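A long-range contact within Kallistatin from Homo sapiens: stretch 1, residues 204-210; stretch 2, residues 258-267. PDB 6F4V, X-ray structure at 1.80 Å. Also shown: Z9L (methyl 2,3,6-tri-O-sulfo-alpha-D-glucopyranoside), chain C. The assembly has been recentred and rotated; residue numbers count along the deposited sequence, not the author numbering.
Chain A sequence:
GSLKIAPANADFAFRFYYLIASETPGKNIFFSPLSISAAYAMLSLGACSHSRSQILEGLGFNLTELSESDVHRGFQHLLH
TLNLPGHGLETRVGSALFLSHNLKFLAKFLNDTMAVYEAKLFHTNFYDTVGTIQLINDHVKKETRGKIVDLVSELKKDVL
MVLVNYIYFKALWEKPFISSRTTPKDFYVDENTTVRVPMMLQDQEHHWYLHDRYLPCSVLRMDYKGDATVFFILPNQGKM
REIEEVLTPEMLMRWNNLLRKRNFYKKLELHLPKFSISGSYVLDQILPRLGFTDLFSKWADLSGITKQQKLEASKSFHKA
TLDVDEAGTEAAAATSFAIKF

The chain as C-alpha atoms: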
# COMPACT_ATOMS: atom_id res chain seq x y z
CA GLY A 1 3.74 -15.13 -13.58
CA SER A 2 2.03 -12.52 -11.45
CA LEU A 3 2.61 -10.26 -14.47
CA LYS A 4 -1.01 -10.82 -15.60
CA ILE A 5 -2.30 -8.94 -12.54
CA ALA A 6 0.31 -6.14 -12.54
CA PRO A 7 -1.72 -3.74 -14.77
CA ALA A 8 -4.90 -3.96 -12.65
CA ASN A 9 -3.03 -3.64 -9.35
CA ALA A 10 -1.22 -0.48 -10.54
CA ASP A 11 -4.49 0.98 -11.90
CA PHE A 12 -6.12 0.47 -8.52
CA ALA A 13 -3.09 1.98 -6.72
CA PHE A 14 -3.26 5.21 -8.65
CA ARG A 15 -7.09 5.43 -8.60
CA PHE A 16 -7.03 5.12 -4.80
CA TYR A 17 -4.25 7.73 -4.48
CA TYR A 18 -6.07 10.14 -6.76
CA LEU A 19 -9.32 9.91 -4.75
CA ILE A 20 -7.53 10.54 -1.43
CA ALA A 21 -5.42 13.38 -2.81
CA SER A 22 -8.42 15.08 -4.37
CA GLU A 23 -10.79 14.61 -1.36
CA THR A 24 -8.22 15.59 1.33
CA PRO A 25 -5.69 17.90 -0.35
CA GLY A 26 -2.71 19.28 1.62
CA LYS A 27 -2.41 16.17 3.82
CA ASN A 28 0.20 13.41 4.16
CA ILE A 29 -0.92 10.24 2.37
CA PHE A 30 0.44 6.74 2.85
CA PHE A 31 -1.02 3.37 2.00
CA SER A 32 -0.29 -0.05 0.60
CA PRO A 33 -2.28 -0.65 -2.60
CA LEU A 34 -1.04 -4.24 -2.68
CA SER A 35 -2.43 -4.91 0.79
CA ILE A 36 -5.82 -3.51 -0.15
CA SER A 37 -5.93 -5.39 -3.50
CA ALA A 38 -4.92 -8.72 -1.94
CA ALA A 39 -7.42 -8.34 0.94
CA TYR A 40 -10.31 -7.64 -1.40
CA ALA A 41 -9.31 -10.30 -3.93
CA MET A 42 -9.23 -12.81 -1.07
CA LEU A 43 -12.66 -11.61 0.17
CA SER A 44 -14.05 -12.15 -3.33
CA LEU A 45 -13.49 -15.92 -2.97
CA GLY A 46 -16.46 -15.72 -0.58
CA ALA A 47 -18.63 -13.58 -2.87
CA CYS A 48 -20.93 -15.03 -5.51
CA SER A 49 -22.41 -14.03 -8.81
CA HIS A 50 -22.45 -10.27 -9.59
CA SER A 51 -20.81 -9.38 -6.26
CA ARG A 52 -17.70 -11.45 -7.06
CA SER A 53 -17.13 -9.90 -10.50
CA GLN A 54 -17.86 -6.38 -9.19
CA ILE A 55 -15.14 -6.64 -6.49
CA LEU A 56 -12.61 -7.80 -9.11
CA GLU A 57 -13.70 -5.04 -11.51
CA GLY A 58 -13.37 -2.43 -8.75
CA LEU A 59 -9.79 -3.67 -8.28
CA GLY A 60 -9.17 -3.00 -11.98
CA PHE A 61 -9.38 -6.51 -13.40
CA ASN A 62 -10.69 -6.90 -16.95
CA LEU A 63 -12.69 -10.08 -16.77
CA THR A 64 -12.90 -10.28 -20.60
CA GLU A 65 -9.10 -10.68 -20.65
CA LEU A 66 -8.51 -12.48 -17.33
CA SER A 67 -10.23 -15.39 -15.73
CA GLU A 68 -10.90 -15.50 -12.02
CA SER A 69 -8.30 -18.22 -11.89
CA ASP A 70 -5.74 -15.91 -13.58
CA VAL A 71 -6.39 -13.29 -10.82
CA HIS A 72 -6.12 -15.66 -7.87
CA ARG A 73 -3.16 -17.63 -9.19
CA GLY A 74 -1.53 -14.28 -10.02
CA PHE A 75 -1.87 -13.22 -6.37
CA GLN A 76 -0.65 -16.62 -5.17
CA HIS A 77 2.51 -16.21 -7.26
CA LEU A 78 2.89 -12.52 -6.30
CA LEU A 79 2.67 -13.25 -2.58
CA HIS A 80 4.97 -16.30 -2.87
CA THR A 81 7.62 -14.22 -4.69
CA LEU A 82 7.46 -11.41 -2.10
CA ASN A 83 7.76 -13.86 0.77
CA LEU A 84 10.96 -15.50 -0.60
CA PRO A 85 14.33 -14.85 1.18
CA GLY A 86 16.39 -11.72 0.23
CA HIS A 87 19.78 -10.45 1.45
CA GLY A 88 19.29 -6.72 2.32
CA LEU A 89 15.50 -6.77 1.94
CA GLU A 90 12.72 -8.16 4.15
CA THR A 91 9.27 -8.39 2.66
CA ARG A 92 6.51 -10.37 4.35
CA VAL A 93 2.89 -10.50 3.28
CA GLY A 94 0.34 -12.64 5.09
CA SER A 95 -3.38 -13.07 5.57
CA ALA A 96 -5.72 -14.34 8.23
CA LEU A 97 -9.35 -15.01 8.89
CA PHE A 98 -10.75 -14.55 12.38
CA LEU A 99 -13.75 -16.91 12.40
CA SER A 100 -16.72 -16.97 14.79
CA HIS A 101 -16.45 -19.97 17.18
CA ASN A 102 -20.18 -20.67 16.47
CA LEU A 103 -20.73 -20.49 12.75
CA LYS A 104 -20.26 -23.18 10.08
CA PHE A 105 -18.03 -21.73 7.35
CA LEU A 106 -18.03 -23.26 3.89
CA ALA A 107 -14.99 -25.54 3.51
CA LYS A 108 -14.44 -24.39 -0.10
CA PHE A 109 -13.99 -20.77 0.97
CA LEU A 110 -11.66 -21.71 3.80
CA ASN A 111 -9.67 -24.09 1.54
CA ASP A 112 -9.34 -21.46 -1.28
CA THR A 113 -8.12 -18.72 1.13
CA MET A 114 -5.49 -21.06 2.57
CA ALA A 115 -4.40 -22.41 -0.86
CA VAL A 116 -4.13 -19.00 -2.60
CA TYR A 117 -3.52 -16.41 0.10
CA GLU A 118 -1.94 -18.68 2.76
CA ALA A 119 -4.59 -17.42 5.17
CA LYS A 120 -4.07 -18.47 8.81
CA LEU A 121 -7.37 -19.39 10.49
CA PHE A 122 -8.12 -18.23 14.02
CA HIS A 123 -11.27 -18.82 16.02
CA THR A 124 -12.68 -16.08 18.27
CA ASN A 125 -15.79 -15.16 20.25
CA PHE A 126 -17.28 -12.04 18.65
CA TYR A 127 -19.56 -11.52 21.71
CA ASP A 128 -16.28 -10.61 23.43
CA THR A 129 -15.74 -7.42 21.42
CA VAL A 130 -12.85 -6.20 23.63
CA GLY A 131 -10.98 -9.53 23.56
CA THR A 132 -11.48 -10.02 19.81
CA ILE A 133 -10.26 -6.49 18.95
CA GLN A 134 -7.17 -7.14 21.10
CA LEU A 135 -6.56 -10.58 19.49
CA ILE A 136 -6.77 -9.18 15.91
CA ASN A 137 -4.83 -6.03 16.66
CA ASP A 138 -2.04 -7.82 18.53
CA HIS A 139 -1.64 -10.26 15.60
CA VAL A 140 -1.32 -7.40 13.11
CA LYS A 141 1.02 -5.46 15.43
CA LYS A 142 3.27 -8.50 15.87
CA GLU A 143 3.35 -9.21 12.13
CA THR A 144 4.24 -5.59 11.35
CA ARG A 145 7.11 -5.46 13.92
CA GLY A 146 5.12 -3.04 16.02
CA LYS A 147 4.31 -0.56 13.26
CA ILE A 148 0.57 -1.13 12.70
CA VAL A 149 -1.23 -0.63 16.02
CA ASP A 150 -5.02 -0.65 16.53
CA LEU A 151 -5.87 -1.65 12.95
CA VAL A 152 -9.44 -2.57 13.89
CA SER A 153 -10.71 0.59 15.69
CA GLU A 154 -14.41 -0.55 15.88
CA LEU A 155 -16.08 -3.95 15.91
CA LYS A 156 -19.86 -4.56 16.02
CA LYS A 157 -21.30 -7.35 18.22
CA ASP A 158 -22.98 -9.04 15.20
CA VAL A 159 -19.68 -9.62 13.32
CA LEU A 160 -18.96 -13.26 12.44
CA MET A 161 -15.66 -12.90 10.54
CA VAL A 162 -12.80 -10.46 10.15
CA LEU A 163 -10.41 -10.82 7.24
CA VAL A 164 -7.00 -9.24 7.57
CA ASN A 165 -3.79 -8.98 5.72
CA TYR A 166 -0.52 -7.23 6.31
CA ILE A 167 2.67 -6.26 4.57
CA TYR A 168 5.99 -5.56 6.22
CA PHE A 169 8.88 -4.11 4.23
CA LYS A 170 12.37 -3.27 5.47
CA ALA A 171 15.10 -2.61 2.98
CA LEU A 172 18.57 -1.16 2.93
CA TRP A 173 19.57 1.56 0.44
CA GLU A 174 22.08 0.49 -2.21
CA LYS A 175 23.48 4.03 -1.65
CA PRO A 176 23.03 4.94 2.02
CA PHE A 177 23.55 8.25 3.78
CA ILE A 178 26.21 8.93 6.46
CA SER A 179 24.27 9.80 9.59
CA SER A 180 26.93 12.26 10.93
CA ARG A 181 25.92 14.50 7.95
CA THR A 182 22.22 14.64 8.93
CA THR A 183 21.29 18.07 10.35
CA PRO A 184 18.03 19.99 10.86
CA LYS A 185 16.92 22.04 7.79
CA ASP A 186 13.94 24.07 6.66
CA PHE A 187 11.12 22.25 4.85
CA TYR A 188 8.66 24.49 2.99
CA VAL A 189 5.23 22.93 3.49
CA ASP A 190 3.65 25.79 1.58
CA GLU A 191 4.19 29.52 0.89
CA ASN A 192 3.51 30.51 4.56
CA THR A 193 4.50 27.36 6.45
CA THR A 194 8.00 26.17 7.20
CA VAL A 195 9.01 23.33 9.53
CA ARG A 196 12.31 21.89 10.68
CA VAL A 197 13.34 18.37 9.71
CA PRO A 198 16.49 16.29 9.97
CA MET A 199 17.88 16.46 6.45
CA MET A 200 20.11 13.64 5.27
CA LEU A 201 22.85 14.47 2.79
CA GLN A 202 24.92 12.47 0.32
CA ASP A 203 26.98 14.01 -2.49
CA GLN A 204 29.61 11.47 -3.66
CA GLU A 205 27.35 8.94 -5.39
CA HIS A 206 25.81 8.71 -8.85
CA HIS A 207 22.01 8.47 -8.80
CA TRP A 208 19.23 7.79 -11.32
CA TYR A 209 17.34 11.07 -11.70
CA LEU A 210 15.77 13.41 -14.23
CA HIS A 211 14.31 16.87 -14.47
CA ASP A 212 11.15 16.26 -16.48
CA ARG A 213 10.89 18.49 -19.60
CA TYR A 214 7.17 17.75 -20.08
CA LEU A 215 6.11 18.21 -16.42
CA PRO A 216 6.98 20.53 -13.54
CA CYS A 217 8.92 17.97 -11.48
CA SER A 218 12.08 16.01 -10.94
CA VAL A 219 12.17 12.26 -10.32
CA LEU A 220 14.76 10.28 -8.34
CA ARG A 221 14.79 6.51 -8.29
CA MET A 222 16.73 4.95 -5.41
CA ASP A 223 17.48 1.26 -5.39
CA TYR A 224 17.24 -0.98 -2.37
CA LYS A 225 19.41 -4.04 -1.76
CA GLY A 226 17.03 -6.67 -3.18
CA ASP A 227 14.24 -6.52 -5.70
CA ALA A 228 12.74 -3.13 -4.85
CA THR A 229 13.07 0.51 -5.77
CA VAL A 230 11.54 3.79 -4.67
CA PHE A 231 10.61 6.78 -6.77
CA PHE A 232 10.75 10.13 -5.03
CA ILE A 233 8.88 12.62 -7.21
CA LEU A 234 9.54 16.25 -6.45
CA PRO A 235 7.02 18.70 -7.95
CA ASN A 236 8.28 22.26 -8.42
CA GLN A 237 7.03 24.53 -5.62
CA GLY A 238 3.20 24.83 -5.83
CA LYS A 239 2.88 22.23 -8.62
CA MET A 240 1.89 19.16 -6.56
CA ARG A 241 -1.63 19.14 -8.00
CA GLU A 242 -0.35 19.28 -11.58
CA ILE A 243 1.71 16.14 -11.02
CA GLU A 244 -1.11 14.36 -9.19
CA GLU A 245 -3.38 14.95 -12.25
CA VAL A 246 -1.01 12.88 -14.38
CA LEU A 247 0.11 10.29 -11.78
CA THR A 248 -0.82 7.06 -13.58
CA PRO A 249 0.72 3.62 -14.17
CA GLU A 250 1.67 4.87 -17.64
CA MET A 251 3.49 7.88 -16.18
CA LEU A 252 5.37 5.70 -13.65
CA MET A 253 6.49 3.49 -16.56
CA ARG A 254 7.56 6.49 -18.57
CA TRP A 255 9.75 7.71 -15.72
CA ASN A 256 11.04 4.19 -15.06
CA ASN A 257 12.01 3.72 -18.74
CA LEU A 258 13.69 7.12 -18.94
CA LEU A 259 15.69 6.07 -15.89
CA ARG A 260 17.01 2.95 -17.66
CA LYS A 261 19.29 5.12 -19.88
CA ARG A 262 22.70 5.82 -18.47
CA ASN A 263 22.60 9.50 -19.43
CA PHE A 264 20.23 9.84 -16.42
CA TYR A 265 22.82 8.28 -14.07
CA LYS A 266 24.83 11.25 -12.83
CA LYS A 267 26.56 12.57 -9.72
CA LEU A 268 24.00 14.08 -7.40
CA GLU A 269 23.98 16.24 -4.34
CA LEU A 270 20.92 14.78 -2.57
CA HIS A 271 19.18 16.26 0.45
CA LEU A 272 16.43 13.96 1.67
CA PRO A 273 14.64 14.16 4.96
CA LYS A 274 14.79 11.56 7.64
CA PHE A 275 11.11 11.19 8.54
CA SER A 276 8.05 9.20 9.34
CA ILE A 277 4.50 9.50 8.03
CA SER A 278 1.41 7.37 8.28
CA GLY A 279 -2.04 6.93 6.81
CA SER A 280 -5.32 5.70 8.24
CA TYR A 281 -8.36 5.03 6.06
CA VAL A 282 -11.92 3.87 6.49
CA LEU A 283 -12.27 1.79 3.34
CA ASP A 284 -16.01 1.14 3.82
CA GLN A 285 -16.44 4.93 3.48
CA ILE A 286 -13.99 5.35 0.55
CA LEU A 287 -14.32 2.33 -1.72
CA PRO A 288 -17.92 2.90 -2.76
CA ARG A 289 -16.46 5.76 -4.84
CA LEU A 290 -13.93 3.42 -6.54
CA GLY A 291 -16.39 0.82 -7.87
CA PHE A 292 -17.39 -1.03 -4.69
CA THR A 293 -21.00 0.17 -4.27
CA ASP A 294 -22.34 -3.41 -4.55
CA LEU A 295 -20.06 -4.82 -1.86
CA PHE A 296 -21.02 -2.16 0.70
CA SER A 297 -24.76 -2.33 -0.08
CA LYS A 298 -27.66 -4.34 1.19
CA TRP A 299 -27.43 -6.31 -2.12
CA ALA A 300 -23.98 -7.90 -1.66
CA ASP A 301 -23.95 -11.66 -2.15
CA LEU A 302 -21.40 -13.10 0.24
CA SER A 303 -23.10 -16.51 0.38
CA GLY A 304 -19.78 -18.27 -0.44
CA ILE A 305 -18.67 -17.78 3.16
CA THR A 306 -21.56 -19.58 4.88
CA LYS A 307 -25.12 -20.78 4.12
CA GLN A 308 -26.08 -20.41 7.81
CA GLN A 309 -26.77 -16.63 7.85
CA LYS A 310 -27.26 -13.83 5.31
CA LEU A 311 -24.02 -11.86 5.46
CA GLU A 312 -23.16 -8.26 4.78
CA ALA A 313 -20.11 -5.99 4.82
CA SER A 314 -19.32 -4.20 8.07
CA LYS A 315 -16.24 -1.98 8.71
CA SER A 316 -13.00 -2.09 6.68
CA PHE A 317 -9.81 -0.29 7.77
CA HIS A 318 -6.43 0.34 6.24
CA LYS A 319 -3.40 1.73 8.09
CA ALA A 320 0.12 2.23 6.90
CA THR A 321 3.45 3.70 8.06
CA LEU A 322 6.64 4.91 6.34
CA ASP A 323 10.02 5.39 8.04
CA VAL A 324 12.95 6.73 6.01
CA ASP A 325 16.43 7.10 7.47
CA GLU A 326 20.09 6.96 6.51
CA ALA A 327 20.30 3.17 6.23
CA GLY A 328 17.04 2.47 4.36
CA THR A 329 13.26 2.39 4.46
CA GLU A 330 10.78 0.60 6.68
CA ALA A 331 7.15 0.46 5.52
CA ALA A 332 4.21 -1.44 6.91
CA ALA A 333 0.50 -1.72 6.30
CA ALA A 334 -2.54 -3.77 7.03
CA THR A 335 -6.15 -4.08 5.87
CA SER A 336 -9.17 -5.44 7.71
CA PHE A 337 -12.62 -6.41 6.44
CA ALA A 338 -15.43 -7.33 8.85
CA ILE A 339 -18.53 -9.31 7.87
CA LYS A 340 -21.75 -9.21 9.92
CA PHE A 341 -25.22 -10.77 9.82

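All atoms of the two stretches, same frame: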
# COMPACT_ATOMS: atom_id res chain seq x y z
N GLN A 204 28.51 12.13 -2.95
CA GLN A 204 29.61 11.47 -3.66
C GLN A 204 29.13 10.42 -4.66
O GLN A 204 29.92 9.96 -5.49
CB GLN A 204 30.61 10.85 -2.67
CG GLN A 204 31.06 11.75 -1.51
CD GLN A 204 31.85 12.98 -1.91
OE1 GLN A 204 32.95 13.19 -1.41
NE2 GLN A 204 31.30 13.82 -2.77
N GLU A 205 27.85 10.06 -4.61
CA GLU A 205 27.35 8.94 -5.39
C GLU A 205 26.68 9.41 -6.68
O GLU A 205 26.19 10.53 -6.75
CB GLU A 205 26.33 8.16 -4.59
CG GLU A 205 26.85 7.60 -3.29
CD GLU A 205 27.93 6.58 -3.52
OE1 GLU A 205 27.67 5.58 -4.23
OE2 GLU A 205 29.05 6.78 -3.00
N HIS A 206 26.68 8.54 -7.68
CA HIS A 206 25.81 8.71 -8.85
C HIS A 206 24.43 8.22 -8.47
O HIS A 206 24.31 7.26 -7.72
CB HIS A 206 26.31 7.93 -10.05
CG HIS A 206 27.43 8.60 -10.80
ND1 HIS A 206 28.53 9.14 -10.16
CD2 HIS A 206 27.61 8.83 -12.12
CE1 HIS A 206 29.33 9.69 -11.07
NE2 HIS A 206 28.80 9.51 -12.26
N HIS A 207 23.40 8.87 -9.00
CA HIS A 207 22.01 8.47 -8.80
C HIS A 207 21.25 8.53 -10.11
O HIS A 207 21.67 9.22 -11.05
CB HIS A 207 21.37 9.43 -7.80
CG HIS A 207 21.70 9.11 -6.39
ND1 HIS A 207 21.03 8.14 -5.67
CD2 HIS A 207 22.66 9.60 -5.56
CE1 HIS A 207 21.55 8.06 -4.46
NE2 HIS A 207 22.53 8.94 -4.37
N TRP A 208 20.12 7.81 -10.16
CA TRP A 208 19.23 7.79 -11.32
C TRP A 208 18.21 8.87 -11.08
O TRP A 208 17.37 8.74 -10.17
CB TRP A 208 18.54 6.43 -11.43
CG TRP A 208 19.45 5.34 -11.77
CD1 TRP A 208 20.06 4.47 -10.92
CD2 TRP A 208 19.85 4.98 -13.09
NE1 TRP A 208 20.83 3.57 -11.64
CE2 TRP A 208 20.71 3.86 -12.97
CE3 TRP A 208 19.55 5.48 -14.35
CZ2 TRP A 208 21.30 3.25 -14.09
CZ3 TRP A 208 20.14 4.86 -15.47
CH2 TRP A 208 20.97 3.76 -15.33
N TYR A 209 18.31 9.98 -11.83
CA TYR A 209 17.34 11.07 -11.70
C TYR A 209 17.18 11.86 -12.98
O TYR A 209 18.04 11.83 -13.86
CB TYR A 209 17.69 12.01 -10.52
CG TYR A 209 18.98 12.81 -10.73
CD1 TYR A 209 20.22 12.20 -10.59
CD2 TYR A 209 18.94 14.16 -11.09
CE1 TYR A 209 21.39 12.92 -10.79
CE2 TYR A 209 20.10 14.89 -11.29
CZ TYR A 209 21.33 14.25 -11.14
OH TYR A 209 22.49 14.96 -11.32
N LEU A 210 16.04 12.54 -13.09
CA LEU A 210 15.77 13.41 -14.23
C LEU A 210 15.00 14.62 -13.79
O LEU A 210 14.28 14.59 -12.76
CB LEU A 210 15.01 12.66 -15.31
CG LEU A 210 13.65 12.06 -14.94
CD1 LEU A 210 12.49 13.05 -15.02
CD2 LEU A 210 13.40 10.86 -15.85
N LEU A 258 12.70 6.06 -18.80
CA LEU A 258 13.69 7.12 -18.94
C LEU A 258 14.88 6.84 -18.03
O LEU A 258 16.04 6.98 -18.48
CB LEU A 258 13.10 8.48 -18.59
CG LEU A 258 12.09 8.99 -19.63
CD1 LEU A 258 11.30 10.15 -19.05
CD2 LEU A 258 12.81 9.36 -20.93
N LEU A 259 14.61 6.36 -16.82
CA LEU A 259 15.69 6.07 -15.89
C LEU A 259 16.35 4.70 -16.10
O LEU A 259 16.93 4.15 -15.18
CB LEU A 259 15.22 6.24 -14.46
CG LEU A 259 14.82 7.67 -14.14
CD1 LEU A 259 14.21 7.75 -12.75
CD2 LEU A 259 15.97 8.68 -14.28
N ARG A 260 16.23 4.13 -17.28
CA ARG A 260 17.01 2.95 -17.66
C ARG A 260 18.13 3.33 -18.63
O ARG A 260 18.82 2.43 -19.12
CB ARG A 260 16.10 1.91 -18.31
CG ARG A 260 15.17 1.24 -17.32
CD ARG A 260 14.17 0.34 -18.01
NE ARG A 260 14.75 -0.94 -18.45
CZ ARG A 260 15.06 -1.28 -19.71
NH1 ARG A 260 14.89 -0.45 -20.75
NH2 ARG A 260 15.58 -2.48 -19.96
N LYS A 261 18.28 4.63 -18.94
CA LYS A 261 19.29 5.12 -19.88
C LYS A 261 20.35 5.78 -19.07
O LYS A 261 20.05 6.67 -18.25
CB LYS A 261 18.72 6.15 -20.85
CG LYS A 261 17.62 5.65 -21.77
CD LYS A 261 18.18 5.22 -23.12
CE LYS A 261 17.10 5.16 -24.20
NZ LYS A 261 16.42 3.84 -24.20
N ARG A 262 21.61 5.39 -19.31
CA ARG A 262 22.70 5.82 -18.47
C ARG A 262 22.98 7.30 -18.50
O ARG A 262 23.56 7.81 -17.57
CB ARG A 262 24.00 5.02 -18.79
CG ARG A 262 24.68 4.44 -17.56
CD ARG A 262 26.18 4.75 -17.47
NE ARG A 262 26.84 5.03 -18.77
CZ ARG A 262 27.61 4.20 -19.48
NH1 ARG A 262 27.92 2.95 -19.10
NH2 ARG A 262 28.11 4.65 -20.63
N ASN A 263 22.51 8.04 -19.50
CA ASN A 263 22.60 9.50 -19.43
C ASN A 263 21.80 10.13 -18.28
O ASN A 263 22.02 11.30 -17.96
CB ASN A 263 22.26 10.18 -20.75
CG ASN A 263 20.81 10.31 -20.98
OD1 ASN A 263 20.24 11.40 -20.80
ND2 ASN A 263 20.16 9.20 -21.36
N PHE A 264 20.90 9.37 -17.64
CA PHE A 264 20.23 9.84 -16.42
C PHE A 264 20.86 9.30 -15.14
O PHE A 264 20.29 9.44 -14.06
CB PHE A 264 18.73 9.56 -16.53
CG PHE A 264 18.05 10.37 -17.61
CD1 PHE A 264 17.87 11.73 -17.45
CD2 PHE A 264 17.61 9.78 -18.78
CE1 PHE A 264 17.26 12.49 -18.45
CE2 PHE A 264 17.00 10.53 -19.78
CZ PHE A 264 16.82 11.89 -19.62
N TYR A 265 22.07 8.74 -15.23
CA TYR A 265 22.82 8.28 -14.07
C TYR A 265 24.00 9.22 -13.92
O TYR A 265 24.96 9.13 -14.67
CB TYR A 265 23.26 6.85 -14.27
CG TYR A 265 23.94 6.19 -13.10
CD1 TYR A 265 23.21 5.84 -11.96
CD2 TYR A 265 25.31 5.86 -13.15
CE1 TYR A 265 23.83 5.21 -10.89
CE2 TYR A 265 25.93 5.22 -12.08
CZ TYR A 265 25.18 4.90 -10.95
OH TYR A 265 25.77 4.28 -9.89
N LYS A 266 23.88 10.15 -12.98
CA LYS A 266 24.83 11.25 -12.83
C LYS A 266 25.14 11.46 -11.36
O LYS A 266 24.36 11.06 -10.48
CB LYS A 266 24.25 12.55 -13.39
CG LYS A 266 23.94 12.55 -14.89
CD LYS A 266 25.23 12.57 -15.71
CE LYS A 266 24.96 12.44 -17.20
NZ LYS A 266 24.02 13.50 -17.66
N LYS A 267 26.26 12.14 -11.09
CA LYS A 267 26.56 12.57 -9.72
C LYS A 267 25.43 13.48 -9.25
O LYS A 267 24.82 14.23 -10.03
CB LYS A 267 27.95 13.25 -9.57
CG LYS A 267 28.37 13.39 -8.10
CD LYS A 267 29.83 13.81 -7.88
CE LYS A 267 30.74 12.63 -7.55
NZ LYS A 267 32.06 13.03 -6.95
O4 Z9L C . 12.54 14.15 -26.43
C4 Z9L C . 12.49 15.52 -25.90
C5 Z9L C . 11.80 15.66 -24.54
O5 Z9L C . 11.82 17.07 -24.14
C6 Z9L C . 12.45 14.87 -23.44
O6 Z9L C . 11.89 15.24 -22.21
S1 Z9L C . 12.05 14.11 -21.00
O7 Z9L C . 11.12 12.81 -21.46
O11 Z9L C . 11.52 14.74 -19.57
O15 Z9L C . 13.65 13.66 -20.90
C3 Z9L C . 11.68 16.29 -26.91
O3 Z9L C . 12.49 16.36 -28.12
S2 Z9L C . 11.69 15.99 -29.52
O8 Z9L C . 12.75 16.11 -30.79
O9 Z9L C . 10.43 17.06 -29.74
O10 Z9L C . 11.09 14.45 -29.42
C2 Z9L C . 11.21 17.67 -26.53
O2 Z9L C . 12.14 18.67 -27.02
S3 Z9L C . 11.56 20.15 -27.54
O12 Z9L C . 12.82 20.87 -28.35
O13 Z9L C . 11.15 21.09 -26.25
O14 Z9L C . 10.25 19.99 -28.56
C1 Z9L C . 10.98 17.93 -25.03
O1 Z9L C . 9.65 17.71 -24.73
C7 Z9L C . 9.12 18.35 -23.56

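The apolar centre is built around Trp208 and Tyr265, paired across two antiparallel strands at a position without backbone hydrogen bonds, where the CA atoms come within 4.5 Å. Both side chains lie on the same face of the sheet, and Tyr265 CB sits almost squarely over the six-membered ring of Trp208, 3.8 Å from its centroid, a CH-pi contact. The pattern repeats one step along: His206 CB lies over the ring of Tyr265, 3.6 Å from its centroid, so the tyrosine offers a methylene to one aromatic neighbour and a ring face to another. Beyond the tyrosine, the indole edge points at the turn, Trp208 CZ3 lying 3.3 Å from Lys261 O, near the ring plane, where the polarised C-H edge suits a carbonyl.

Leu210 extends the apolar patch. Leu210 CD2 meets Leu258 CB at 3.6 Å and Leu259 CD2 at 3.7 Å, while Leu210 CB lies 3.7 Å from Phe264 CD1. Leu258 is still helical and Leu259 is the first residue past the helix, so Leu210 ties the strand to the helix end as well as to the turn.

The backbone bonds follow the same register. His207 N donates to Lys266 O (2.8 Å) and Lys266 N returns the bond to His207 O (3.1 Å), a reciprocal pair with both side chains on the face away from Trp208 and Tyr265. Tyr209 N then bonds Phe264 O (3.0 Å). Between these bonds, CA-H groups face carbonyls, as at Tyr265 CA and His207 O (3.4 Å).

Toward the polar edge, Tyr209 starts away from the partner strand, but its hydroxyl comes back: Tyr209 OH donates to Lys267 O at 2.8 Å, adding a side-chain clamp to the ladder. Lys266 NZ turns to its own stretch, bonding Asn263 O at 3.0 Å. Lys267 instead lays its aliphatic chain along the partner, with Lys267 CE 3.5 Å from Gln204 O.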